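Local atomic coordinates of UBX domain-containing protein 7 (Homo sapiens, PDB entry 5X3P), a protein that links a subset of neddylated cullin-RING ubiquitin ligases to the segregase VCP/p97, which it binds through the UBX domain described here. Residues Leu9-Pro14 and Glu19-Pro24; Lys39-Glu44 and Val77-Arg82; Arg45-Thr50 and Arg54-His59. The protein carries 1 engineered substitution. All coordinates share one frame; numbering follows the deposited sequence.

All three contacts lie in the one UBX domain and reach the same mixed sheet. Contacts 1 and 3 are partly buried. Each joins the two strands of a beta hairpin, and they lie on opposite sides of the chain's centre. Strand 74-81 runs between the two hairpins. Contact 2 ties this strand to the loop after helix 29-38 and lies at the surface. Contacts 1 and 3 combine backbone bonds with leucines turned to the helix and polar pairs nearer the hairpin turns. Contact 2 relies on one arginine gripping a loop, with a small apolar touch beside it. Tyr13 meets Tyr41 between contacts 1 and 2, and Ser58 bonds Arg82 between contacts 2 and 3.

Contact 1 (Leu9-Pro14 and Glu19-Pro24); sequences LMLRYP and EQITLP
Tyr13 reaches across the hairpin to the carboxylate of Glu19. Tyr13 OH gives a hydrogen bond of 2.5 Å to Glu19 OE1, nearly along the C-O axis of that oxygen. Ring and carboxylate are close to coplanar, 27° apart. Glu19 CB sits at the ring edge, 3.8 Å from Tyr13 CE2. Glu19 sets CG opposite its own N (chi1 179°) and stays extended from there, which carries the carboxylate out to the hydroxyl. Leu11 lies beside Glu19 and points the same way. Its CD1 is 4.0 Å from Ile21 CD1, where the two side chains cross at about a right angle. Leu9 slants across Ile21, with Leu9 CB 4.0 Å from Ile21 CG1. These apolar groups share the face that meets helix 29-38. On the other face, the selenomethionine Met10 bends so that its CE comes 3.8 Å from Gln20 CD. The strands are antiparallel, and Leu9 with Ile21 and Leu11 with Glu19 are hydrogen-bonded pairs. Glu19 OE2 is bonded to His35 NE2. Both carboxylate oxygens are therefore engaged, which probably restrains the rotation of the group, and the two bonds probably help to offset its charge beside Leu11.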
# COMPACT_ATOMS: atom_id res chain seq x y z
N LEU A 9 -0.80 -8.16 2.16
CA LEU A 9 -0.12 -7.37 1.15
C LEU A 9 1.22 -7.98 0.77
O LEU A 9 1.98 -8.36 1.65
CB LEU A 9 0.09 -5.94 1.67
CG LEU A 9 -1.16 -5.16 2.08
CD1 LEU A 9 -0.80 -3.76 2.54
CD2 LEU A 9 -2.12 -5.07 0.91
N MSE A 10 1.48 -8.05 -0.53
CA MSE A 10 2.83 -8.21 -1.05
C MSE A 10 3.35 -6.83 -1.47
O MSE A 10 2.75 -6.16 -2.31
CB MSE A 10 2.85 -9.15 -2.27
CG MSE A 10 4.16 -9.04 -3.10
SE MSE A 10 5.70 -9.76 -2.11
CE MSE A 10 5.24 -11.60 -2.38
N LEU A 11 4.46 -6.39 -0.87
CA LEU A 11 5.07 -5.11 -1.22
C LEU A 11 6.27 -5.35 -2.14
O LEU A 11 7.15 -6.17 -1.84
CB LEU A 11 5.50 -4.35 0.03
CG LEU A 11 4.44 -4.22 1.11
CD1 LEU A 11 5.03 -3.47 2.30
CD2 LEU A 11 3.20 -3.50 0.57
N ARG A 12 6.29 -4.67 -3.28
CA ARG A 12 7.34 -4.87 -4.26
C ARG A 12 8.12 -3.56 -4.37
O ARG A 12 7.62 -2.59 -4.96
CB ARG A 12 6.74 -5.25 -5.61
CG ARG A 12 5.91 -6.53 -5.59
CD ARG A 12 6.79 -7.76 -5.71
NE ARG A 12 7.60 -7.70 -6.93
CZ ARG A 12 7.16 -8.04 -8.14
NH1 ARG A 12 5.92 -8.47 -8.30
NH2 ARG A 12 7.97 -7.94 -9.19
N TYR A 13 9.31 -3.51 -3.77
CA TYR A 13 10.12 -2.28 -3.76
C TYR A 13 10.93 -2.18 -5.04
O TYR A 13 11.25 -3.20 -5.66
CB TYR A 13 11.01 -2.26 -2.51
CG TYR A 13 10.25 -2.22 -1.20
CD1 TYR A 13 9.74 -1.02 -0.69
CD2 TYR A 13 10.05 -3.37 -0.44
CE1 TYR A 13 9.05 -0.99 0.53
CE2 TYR A 13 9.37 -3.35 0.77
CZ TYR A 13 8.87 -2.16 1.24
OH TYR A 13 8.19 -2.15 2.44
N PRO A 14 11.27 -0.95 -5.48
CA PRO A 14 11.78 -0.89 -6.85
C PRO A 14 13.23 -1.40 -6.99
O PRO A 14 13.69 -1.54 -8.12
CB PRO A 14 11.71 0.60 -7.19
CG PRO A 14 11.96 1.28 -5.88
CD PRO A 14 11.33 0.37 -4.81
N GLU A 19 8.44 -7.77 0.49
CA GLU A 19 8.08 -7.86 1.89
C GLU A 19 6.61 -8.21 1.99
O GLU A 19 5.79 -7.67 1.24
CB GLU A 19 8.33 -6.52 2.58
CG GLU A 19 7.96 -6.53 4.05
CD GLU A 19 8.07 -5.16 4.69
OE1 GLU A 19 8.34 -4.17 3.96
OE2 GLU A 19 7.87 -5.07 5.92
N GLN A 20 6.25 -9.12 2.91
CA GLN A 20 4.83 -9.42 3.08
C GLN A 20 4.36 -8.99 4.45
O GLN A 20 5.00 -9.30 5.47
CB GLN A 20 4.56 -10.91 2.85
CG GLN A 20 4.53 -11.30 1.38
CD GLN A 20 4.70 -12.78 1.17
OE1 GLN A 20 5.83 -13.28 1.15
NE2 GLN A 20 3.58 -13.49 1.01
N ILE A 21 3.26 -8.25 4.48
CA ILE A 21 2.68 -7.81 5.75
C ILE A 21 1.18 -8.02 5.70
O ILE A 21 0.61 -8.12 4.61
CB ILE A 21 2.95 -6.32 6.01
CG1 ILE A 21 2.23 -5.44 4.98
CG2 ILE A 21 4.45 -6.05 6.04
CD1 ILE A 21 2.33 -3.93 5.25
N THR A 22 0.53 -8.09 6.87
CA THR A 22 -0.93 -8.15 6.91
C THR A 22 -1.47 -6.99 7.72
O THR A 22 -1.01 -6.75 8.83
CB THR A 22 -1.40 -9.46 7.56
OG1 THR A 22 -1.09 -10.55 6.70
CG2 THR A 22 -2.92 -9.44 7.82
N LEU A 23 -2.46 -6.27 7.19
CA LEU A 23 -3.12 -5.22 7.96
C LEU A 23 -4.61 -5.55 8.11
O LEU A 23 -5.22 -6.06 7.18
CB LEU A 23 -2.93 -3.84 7.31
CG LEU A 23 -1.48 -3.34 7.29
CD1 LEU A 23 -1.31 -2.09 6.43
CD2 LEU A 23 -0.98 -3.04 8.70
N PRO A 24 -5.19 -5.24 9.28
CA PRO A 24 -6.64 -5.45 9.44
C PRO A 24 -7.38 -4.61 8.40
O PRO A 24 -6.86 -3.55 8.00
CB PRO A 24 -6.93 -4.90 10.85
CG PRO A 24 -5.59 -4.94 11.57
CD PRO A 24 -4.56 -4.69 10.50

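Contact 2 (Lys39-Glu44 and Val77-Arg82); sequences KGYPNE and VFVQER
Residues 41-44 and 79-82 run in roughly the same direction, 29° apart, with the CA atoms of Tyr41 and Val79 7.9 Å from each other, too far for strand pairing. Side chains bridge the gap. Arg82 grips Asn43 side-on with two nitrogens. Arg82 NE bonds to Asn43 O at 2.6 Å and meets the carbonyl almost head-on. Arg82 NH2 bonds to Asn43 OD1 at 2.9 Å. This oxygen lies in the guanidinium plane, but NH2 stands above the plane of the amide, 52° out of it. Amide and guanidinium are turned nearly square to each other, at 82°. NH2 also makes a weak bond to Asn43 O. The arginine chain is extended from CG to NE, which lets it span from the strand end to the loop. Asn43 OD1 is bonded to Tyr62 OH as well, and Arg82 NH1 goes to Ser58 OG. Earlier in both segments, Val79 CG1 touches Tyr41 CB at 3.9 Å, with the side chains crossing at about a right angle. Val36 of the helix packs on both residues. Gly40, at positive phi, is the C-prime residue of a Schellman motif that ends helix 29-38. The loop then passes the end of strand 74-81 and leads into strand 46-50, the helix-to-strand connection of the ubiquitin-like beta-grasp fold.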
# COMPACT_ATOMS: atom_id res chain seq x y z
N LYS A 39 10.53 2.03 5.68
CA LYS A 39 11.44 1.14 4.94
C LYS A 39 12.31 1.94 3.98
O LYS A 39 13.02 1.36 3.14
CB LYS A 39 10.66 0.07 4.15
CG LYS A 39 9.93 -0.95 5.02
CD LYS A 39 10.89 -1.76 5.88
CE LYS A 39 10.13 -2.75 6.75
NZ LYS A 39 10.98 -3.28 7.85
N GLY A 40 12.26 3.26 4.10
CA GLY A 40 13.13 4.13 3.33
C GLY A 40 12.50 4.72 2.08
O GLY A 40 13.21 5.22 1.22
N TYR A 41 11.18 4.66 1.97
CA TYR A 41 10.50 5.21 0.81
C TYR A 41 9.47 6.28 1.19
O TYR A 41 8.27 6.00 1.31
CB TYR A 41 9.87 4.08 -0.02
CG TYR A 41 10.90 3.09 -0.50
CD1 TYR A 41 11.54 3.28 -1.71
CD2 TYR A 41 11.24 1.98 0.26
CE1 TYR A 41 12.49 2.39 -2.17
CE2 TYR A 41 12.19 1.08 -0.18
CZ TYR A 41 12.81 1.29 -1.40
OH TYR A 41 13.76 0.41 -1.87
N PRO A 42 9.95 7.52 1.38
CA PRO A 42 9.07 8.59 1.87
C PRO A 42 8.00 8.96 0.86
O PRO A 42 8.28 9.00 -0.35
CB PRO A 42 10.04 9.77 2.08
CG PRO A 42 11.25 9.44 1.30
CD PRO A 42 11.35 7.95 1.25
N ASN A 43 6.80 9.24 1.36
CA ASN A 43 5.65 9.55 0.51
C ASN A 43 5.86 10.72 -0.45
O ASN A 43 5.30 10.75 -1.55
CB ASN A 43 4.42 9.81 1.38
CG ASN A 43 3.18 10.10 0.56
OD1 ASN A 43 2.65 9.21 -0.11
ND2 ASN A 43 2.70 11.35 0.61
N GLU A 44 6.67 11.69 -0.03
CA GLU A 44 6.98 12.85 -0.88
C GLU A 44 7.68 12.47 -2.19
O GLU A 44 7.64 13.22 -3.15
CB GLU A 44 7.81 13.91 -0.13
CG GLU A 44 8.36 13.47 1.23
CD GLU A 44 7.27 13.28 2.29
OE1 GLU A 44 6.35 14.12 2.35
OE2 GLU A 44 7.32 12.27 3.03
N VAL A 77 1.40 -4.62 -3.98
CA VAL A 77 1.56 -3.17 -4.00
C VAL A 77 2.96 -2.84 -4.50
O VAL A 77 3.96 -3.23 -3.87
CB VAL A 77 1.37 -2.55 -2.60
CG1 VAL A 77 1.49 -1.02 -2.68
CG2 VAL A 77 0.01 -2.93 -2.01
N PHE A 78 3.03 -2.12 -5.62
CA PHE A 78 4.31 -1.63 -6.13
C PHE A 78 4.65 -0.28 -5.54
O PHE A 78 3.83 0.64 -5.56
CB PHE A 78 4.26 -1.54 -7.65
CG PHE A 78 4.09 -2.86 -8.31
CD1 PHE A 78 5.19 -3.67 -8.53
CD2 PHE A 78 2.83 -3.31 -8.68
CE1 PHE A 78 5.04 -4.92 -9.13
CE2 PHE A 78 2.67 -4.57 -9.28
CZ PHE A 78 3.77 -5.37 -9.50
N VAL A 79 5.85 -0.15 -5.01
CA VAL A 79 6.35 1.14 -4.56
C VAL A 79 7.09 1.77 -5.74
O VAL A 79 8.09 1.24 -6.22
CB VAL A 79 7.28 0.97 -3.34
CG1 VAL A 79 7.75 2.32 -2.82
CG2 VAL A 79 6.56 0.22 -2.24
N GLN A 80 6.57 2.90 -6.24
CA GLN A 80 7.12 3.57 -7.42
C GLN A 80 7.61 4.94 -7.05
O GLN A 80 7.05 5.58 -6.16
CB GLN A 80 6.05 3.74 -8.49
CG GLN A 80 5.70 2.50 -9.25
CD GLN A 80 4.67 2.78 -10.32
OE1 GLN A 80 4.41 3.94 -10.67
NE2 GLN A 80 4.09 1.73 -10.86
N GLU A 81 8.62 5.42 -7.77
CA GLU A 81 9.08 6.80 -7.60
C GLU A 81 8.07 7.71 -8.31
O GLU A 81 7.62 7.39 -9.43
CB GLU A 81 10.47 6.95 -8.23
CG GLU A 81 11.24 8.18 -7.77
CD GLU A 81 12.65 8.21 -8.33
OE1 GLU A 81 12.94 9.09 -9.17
OE2 GLU A 81 13.47 7.36 -7.93
N ARG A 82 7.69 8.82 -7.67
CA ARG A 82 6.74 9.74 -8.31
C ARG A 82 7.32 10.37 -9.58
O ARG A 82 8.54 10.40 -9.77
CB ARG A 82 6.27 10.83 -7.32
CG ARG A 82 5.54 10.25 -6.10
CD ARG A 82 5.09 11.34 -5.15
NE ARG A 82 4.36 10.78 -4.01
CZ ARG A 82 3.05 10.58 -3.98
NH1 ARG A 82 2.32 10.90 -5.03
NH2 ARG A 82 2.49 10.05 -2.90

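Contact 3 (Arg45-Thr50 and Arg54-His59); sequences RFELLT and RRKLSH
Arg55 wraps round the hydroxyl of Thr50 along most of its length. Its CB starts 3.2 Å from Thr50 OG1. CG and CD pass the same oxygen at longer range, and the bend at chi3 (-64°) brings the edge of the guanidinium to it. Arg55 NE then donates to Thr50 OG1 at 2.9 Å, with the oxygen 17° out of the guanidinium plane. At the tip, Arg55 NH2 lies 3.3 Å from Thr50 CB and forms a salt bridge to Glu75. Thr50 OG1 is also bonded to Pro53 O in the turn. A leucine in place of Arg55 would probably leave Glu75 without its charged mate and Thr50 OG1 without the donor at its side. Leu49 CD2 lies over one face of the Arg54 guanidinium and is 3.7 Å from Lys56 CD. On the other side, Leu48 CB packs on Leu57 CD1 at 3.8 Å, near Leu32 of the helix. Leu48 O accepts from Leu57 N at 3.0 Å. A water bridges Leu48 O, Glu47 OE1 and Ser58 N as the strand gives way to a 3-10 turn. This is one of the two hairpins that flank strand 74-81 in the beta-grasp UBX domain, and its turn, with Pro53 and Arg54, matches the Phe-Pro-Arg signature through which UBX domains bind p97.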
# COMPACT_ATOMS: atom_id res chain seq x y z
N ARG A 45 8.32 11.30 -2.21
CA ARG A 45 9.09 10.85 -3.38
C ARG A 45 8.52 9.57 -4.02
O ARG A 45 8.76 9.32 -5.22
CB ARG A 45 10.57 10.62 -2.99
CG ARG A 45 11.50 10.32 -4.16
CD ARG A 45 12.92 9.93 -3.71
NE ARG A 45 13.81 9.67 -4.84
CZ ARG A 45 15.01 10.22 -4.99
NH1 ARG A 45 15.47 11.08 -4.08
NH2 ARG A 45 15.76 9.92 -6.05
N PHE A 46 7.80 8.78 -3.24
CA PHE A 46 7.25 7.49 -3.72
C PHE A 46 5.74 7.39 -3.54
O PHE A 46 5.17 8.02 -2.64
CB PHE A 46 7.93 6.31 -3.01
CG PHE A 46 9.41 6.24 -3.25
CD1 PHE A 46 10.30 6.92 -2.42
CD2 PHE A 46 9.91 5.51 -4.32
CE1 PHE A 46 11.67 6.88 -2.66
CE2 PHE A 46 11.28 5.46 -4.57
CZ PHE A 46 12.17 6.14 -3.74
N GLU A 47 5.09 6.60 -4.39
CA GLU A 47 3.64 6.40 -4.29
C GLU A 47 3.39 4.90 -4.38
O GLU A 47 4.29 4.13 -4.76
CB GLU A 47 2.91 7.12 -5.41
CG GLU A 47 3.33 6.71 -6.83
CD GLU A 47 2.57 7.48 -7.89
OE1 GLU A 47 1.35 7.63 -7.73
OE2 GLU A 47 3.19 7.97 -8.85
N LEU A 48 2.19 4.47 -4.03
CA LEU A 48 1.89 3.04 -4.03
C LEU A 48 0.88 2.78 -5.14
O LEU A 48 -0.03 3.57 -5.36
CB LEU A 48 1.34 2.61 -2.66
CG LEU A 48 2.20 3.10 -1.49
CD1 LEU A 48 1.51 2.87 -0.16
CD2 LEU A 48 3.55 2.41 -1.51
N LEU A 49 1.07 1.68 -5.87
CA LEU A 49 0.14 1.27 -6.92
C LEU A 49 -0.17 -0.19 -6.69
O LEU A 49 0.74 -0.98 -6.49
CB LEU A 49 0.77 1.43 -8.30
CG LEU A 49 0.66 2.82 -8.94
CD1 LEU A 49 1.76 3.73 -8.43
CD2 LEU A 49 0.69 2.73 -10.47
N THR A 50 -1.45 -0.57 -6.72
CA THR A 50 -1.79 -1.99 -6.61
C THR A 50 -1.76 -2.60 -7.99
O THR A 50 -2.05 -1.91 -8.97
CB THR A 50 -3.17 -2.24 -5.96
OG1 THR A 50 -4.19 -1.59 -6.74
CG2 THR A 50 -3.19 -1.73 -4.52
N ARG A 54 -6.00 -2.37 -10.56
CA ARG A 54 -5.00 -1.32 -10.64
C ARG A 54 -5.54 -0.06 -9.98
O ARG A 54 -6.60 0.44 -10.34
CB ARG A 54 -4.63 -1.04 -12.09
CG ARG A 54 -3.60 0.07 -12.25
CD ARG A 54 -3.20 0.25 -13.71
NE ARG A 54 -2.42 1.48 -13.92
CZ ARG A 54 -1.10 1.55 -13.83
NH1 ARG A 54 -0.39 0.47 -13.52
NH2 ARG A 54 -0.47 2.71 -14.06
N ARG A 55 -4.79 0.46 -9.01
CA ARG A 55 -5.23 1.62 -8.26
C ARG A 55 -4.01 2.46 -7.96
O ARG A 55 -2.96 1.92 -7.61
CB ARG A 55 -5.88 1.17 -6.95
CG ARG A 55 -7.31 0.61 -7.08
CD ARG A 55 -7.73 -0.04 -5.77
NE ARG A 55 -6.85 -1.16 -5.59
CZ ARG A 55 -7.21 -2.40 -5.30
NH1 ARG A 55 -8.47 -2.74 -5.05
NH2 ARG A 55 -6.26 -3.29 -5.23
N LYS A 56 -4.13 3.77 -8.11
CA LYS A 56 -3.10 4.66 -7.61
C LYS A 56 -3.54 5.05 -6.21
O LYS A 56 -4.47 5.86 -6.06
CB LYS A 56 -2.98 5.90 -8.50
CG LYS A 56 -2.75 5.60 -9.98
CD LYS A 56 -1.31 5.89 -10.40
CE LYS A 56 -1.16 5.91 -11.93
NZ LYS A 56 -1.85 7.07 -12.59
N LEU A 57 -2.92 4.46 -5.19
CA LEU A 57 -3.35 4.69 -3.82
C LEU A 57 -3.03 6.12 -3.39
O LEU A 57 -3.64 6.67 -2.45
CB LEU A 57 -2.69 3.68 -2.87
CG LEU A 57 -2.88 2.19 -3.18
CD1 LEU A 57 -2.18 1.35 -2.11
CD2 LEU A 57 -4.36 1.85 -3.18
N SER A 58 -2.09 6.75 -4.08
CA SER A 58 -1.77 8.13 -3.75
C SER A 58 -2.93 9.03 -4.18
O SER A 58 -3.03 10.16 -3.72
CB SER A 58 -0.45 8.57 -4.39
OG SER A 58 -0.15 9.94 -4.10
N HIS A 59 -3.80 8.53 -5.05
CA HIS A 59 -4.98 9.31 -5.46
C HIS A 59 -6.11 9.26 -4.41
O HIS A 59 -7.11 9.98 -4.52
CB HIS A 59 -5.52 8.85 -6.82
CG HIS A 59 -4.62 9.17 -7.97
ND1 HIS A 59 -4.98 8.94 -9.28
CD2 HIS A 59 -3.36 9.68 -8.01
CE1 HIS A 59 -4.00 9.32 -10.08
NE2 HIS A 59 -3.01 9.78 -9.33
O HOH W 1 -0.44 6.17 -6.32